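Local coordinates for protein AopB (Aeromonas hydrophila, PDB 3WXX) that serves as a membrane-inserting translocator of the type III secretion system, held by its chaperone AcrH, probably before the translocon assembles, at the interface of chains B and A. Coordinates in Å, arbitrary orientation; residue numbers count along the deposited sequence, not the author numbering. Chains: chain A, AopB; chain B, AcrH.

Contact 1: the interface of chains B and A. Residues chain B 50-51, 53-54, 66; chain A 32-33, 151, 153.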
# COMPACT_ATOMS: atom_id res chain seq x y z
N GLN B 50 -7.49 -0.03 6.48
CA GLN B 50 -6.52 1.05 6.56
C GLN B 50 -5.67 0.92 7.81
O GLN B 50 -4.49 1.27 7.78
CB GLN B 50 -7.19 2.40 6.57
CG GLN B 50 -7.83 2.81 5.27
CD GLN B 50 -8.52 4.16 5.39
OE1 GLN B 50 -9.58 4.26 5.96
NE2 GLN B 50 -7.86 5.21 4.92
N ALA B 51 -6.26 0.49 8.91
CA ALA B 51 -5.52 0.40 10.17
C ALA B 51 -4.58 -0.75 10.08
O ALA B 51 -3.42 -0.64 10.46
CB ALA B 51 -6.47 0.19 11.33
N CYS B 53 -3.19 -2.12 7.40
CA CYS B 53 -2.12 -1.82 6.50
C CYS B 53 -1.07 -0.96 7.15
O CYS B 53 0.10 -1.05 6.85
CB CYS B 53 -2.64 -1.15 5.25
SG CYS B 53 -3.53 -2.27 4.17
N VAL B 54 -1.50 -0.09 8.03
CA VAL B 54 -0.56 0.76 8.78
C VAL B 54 0.15 -0.04 9.89
O VAL B 54 1.31 0.17 10.14
CB VAL B 54 -1.30 2.00 9.34
CG1 VAL B 54 -0.49 2.66 10.43
CG2 VAL B 54 -1.60 2.99 8.22
N LEU B 66 -7.96 -3.99 1.70
CA LEU B 66 -8.07 -2.57 1.42
C LEU B 66 -8.59 -2.36 -0.00
O LEU B 66 -9.49 -1.54 -0.26
CB LEU B 66 -6.72 -1.87 1.60
CG LEU B 66 -6.72 -0.33 1.51
CD1 LEU B 66 -7.47 0.34 2.66
CD2 LEU B 66 -5.28 0.16 1.51
N ALA A 32 -3.39 2.91 15.65
CA ALA A 32 -2.91 2.87 14.28
C ALA A 32 -3.14 4.18 13.53
O ALA A 32 -2.31 4.58 12.71
CB ALA A 32 -3.54 1.69 13.54
N GLN A 33 -4.26 4.84 13.80
CA GLN A 33 -4.54 6.12 13.12
C GLN A 33 -3.95 7.33 13.88
O GLN A 33 -4.04 8.46 13.42
CB GLN A 33 -6.07 6.31 12.87
CG GLN A 33 -6.76 5.30 11.91
CD GLN A 33 -6.00 4.96 10.59
OE1 GLN A 33 -6.21 5.57 9.53
NE2 GLN A 33 -5.13 3.96 10.68
N VAL A 151 -2.42 3.94 1.87
CA VAL A 151 -3.49 3.90 2.85
C VAL A 151 -4.38 5.15 2.84
O VAL A 151 -5.59 5.02 3.00
CB VAL A 151 -2.98 3.61 4.27
CG1 VAL A 151 -3.98 4.03 5.31
CG2 VAL A 151 -2.74 2.13 4.41
N GLY A 153 -5.32 7.72 4.79
CA GLY A 153 -5.34 8.33 6.13
C GLY A 153 -6.02 9.70 6.22
O GLY A 153 -7.25 9.79 6.38

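Contact 2: the interface of chains B and A. Residues chain B 2-3, 6; chain A 200-203, 206.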
# COMPACT_ATOMS: atom_id res chain seq x y z
N GLU B 2 16.07 7.97 18.30
CA GLU B 2 15.46 8.20 16.96
C GLU B 2 16.13 7.40 15.84
O GLU B 2 15.44 6.72 15.07
CB GLU B 2 15.44 9.68 16.58
CG GLU B 2 14.22 10.43 17.10
CD GLU B 2 14.11 11.84 16.53
OE1 GLU B 2 15.00 12.25 15.75
OE2 GLU B 2 13.12 12.55 16.86
N PRO B 3 17.45 7.50 15.71
CA PRO B 3 18.16 6.64 14.77
C PRO B 3 18.01 5.14 15.02
O PRO B 3 18.22 4.36 14.10
CB PRO B 3 19.64 7.04 14.94
CG PRO B 3 19.64 8.35 15.64
CD PRO B 3 18.27 8.64 16.16
N GLU B 6 14.43 4.53 13.40
CA GLU B 6 14.68 4.50 11.97
C GLU B 6 15.31 3.20 11.49
O GLU B 6 14.84 2.60 10.51
CB GLU B 6 15.56 5.67 11.56
CG GLU B 6 16.08 5.57 10.14
CD GLU B 6 16.77 6.83 9.65
OE1 GLU B 6 17.02 7.77 10.45
OE2 GLU B 6 17.07 6.88 8.45
N GLY A 200 11.08 7.94 14.20
CA GLY A 200 12.03 9.08 14.15
C GLY A 200 11.61 10.30 13.30
O GLY A 200 10.64 10.24 12.54
N ALA A 201 12.29 11.42 13.47
CA ALA A 201 12.20 12.49 12.47
C ALA A 201 13.35 12.36 11.50
O ALA A 201 13.32 12.92 10.41
CB ALA A 201 12.18 13.86 13.10
N SER A 202 14.36 11.60 11.88
CA SER A 202 15.35 11.19 10.91
C SER A 202 14.70 10.19 9.95
O SER A 202 15.04 10.16 8.77
CB SER A 202 16.65 10.65 11.55
OG SER A 202 16.40 9.80 12.65
N ALA A 203 13.75 9.40 10.45
CA ALA A 203 13.00 8.46 9.61
C ALA A 203 12.20 9.21 8.55
O ALA A 203 12.18 8.84 7.37
CB ALA A 203 12.08 7.60 10.45
N THR A 206 14.71 10.70 5.98
CA THR A 206 15.06 9.62 5.05
C THR A 206 13.91 9.31 4.11
O THR A 206 14.11 9.07 2.91
CB THR A 206 15.41 8.33 5.83
OG1 THR A 206 16.56 8.56 6.62
CG2 THR A 206 15.73 7.18 4.90

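Contact 1: the interface of chains B and A
B:Gln50 meets A:Val151 by way of two torsions: its CG lies anti to its own carbonyl carbon (chi1 -70°), and the chain then runs extended, carrying the carboxamide past the valine side chain to the valine's backbone. On the other side, CG1 of A:Val151 is anti to the backbone N (chi1 161°), which points both methyls at the chaperone helix. The pair is a worked example of a long polar side chain capping an apolar contact made by its own aliphatic stem. The amide nitrogen NE2 of B:Gln50 donates to the main-chain O of A:Val151 at 3.0 Å. The bond is fairly straight, 160° at the hydrogen, and the acceptor lies close to the glutamine's amide plane, although the donor is tilted from the plane of the carbonyl it meets. A:Val151 is the last residue of its helix, and the glutamine thus supplies a partner for a carbonyl at the helix's C-terminal end.

Both branches of the valine lie over the same chaperone helix. CG2 leans to the CB of B:Cys53 at 3.4 Å, while CG1 packs on the CB of B:Gln50 at 3.8 Å. CG1 also meets CG2 of B:Val54, 3.9 Å away, the two valine side chains crossing at about a right angle. The other branch of B:Val54, CG1, turns to the backbone O of A:Ala32. Next to it the methyl CB of A:Ala32 faces CB of B:Ala51 at 4.0 Å, and the poorly ordered side chain of A:Gln33 lies over the same stretch.

Helix 42-55 of AcrH is therefore touched by two parts of this AopB fragment far apart in sequence: the C-terminal end of helix 126-151, with A:Gly153 in the loop just beyond, and helix 24-42, its first modelled helix. With B:Leu66 of helix 60-72 at the margin, the site lies on the chaperone's all-helical TPR fold.

Contact 2: the interface of chains B and A
Polar contacts come first where B:Glu6 reaches A:Thr206. The glutamate's CG is anti to its backbone N (chi1 169°) and the chain stays extended, carrying the carboxylate tip onto helix 201-217 of the translocator. A:Thr206 OG1 donates to the carboxylate oxygen OE2 of B:Glu6 from above the carboxylate plane; the modelled length, 2.5 Å, is too short to be read closely at this resolution. A:Thr206 OG1 also gives a hydrogen bond to the main-chain O of A:Ser202, 3.1 Å away and one turn earlier. If the glutamate is charged, the hydroxyl's one hydrogen would be shared between the two acceptors. A:Ser202 OG lies 3.1 Å from the other carboxylate oxygen, OE1 of B:Glu6, in a weak hydrogen bond, so the more secure contact is the one to A:Thr206.

A second, looser kind of interaction is an approach of charge to a helix end. B:Glu2 stretches its carboxylate toward the first turn of helix 201-217, where its carbon CD lies 3.6 Å from the backbone N of A:Ala201. This is no hydrogen bond, but the helix dipole may favour a negative charge there.

Apolar packing is sparse. The CG methylene of B:Glu2 lies 3.9 Å from CA of A:Gly200, while CB of B:Glu6 faces the methyl CB of A:Ala203 at 4.1 Å.

Through these contacts the N-terminal end of the modelled AcrH chain, including its short helix 3-11, rests on the start of the translocator's last modelled helix, an additional contact that may steady the membrane-prone AopB while the chaperone holds it.

About 20 Å separates the C-alpha centres of contact 1 and contact 2, which have no residue or helix in common. Both join the same two chains, yet contact 1 uses a helix farther along AcrH, whereas contact 2 uses the N-terminal end of the modelled chaperone chain. On AopB, too, the elements differ, so regions distant in its sequence are held by one partner. The two differ in character as well: contact 1 is largely apolar with a polar cap, contact 2 mainly polar. Such spread-out attachment fits a chaperone that grips its translocator at several separated places rather than through one short segment.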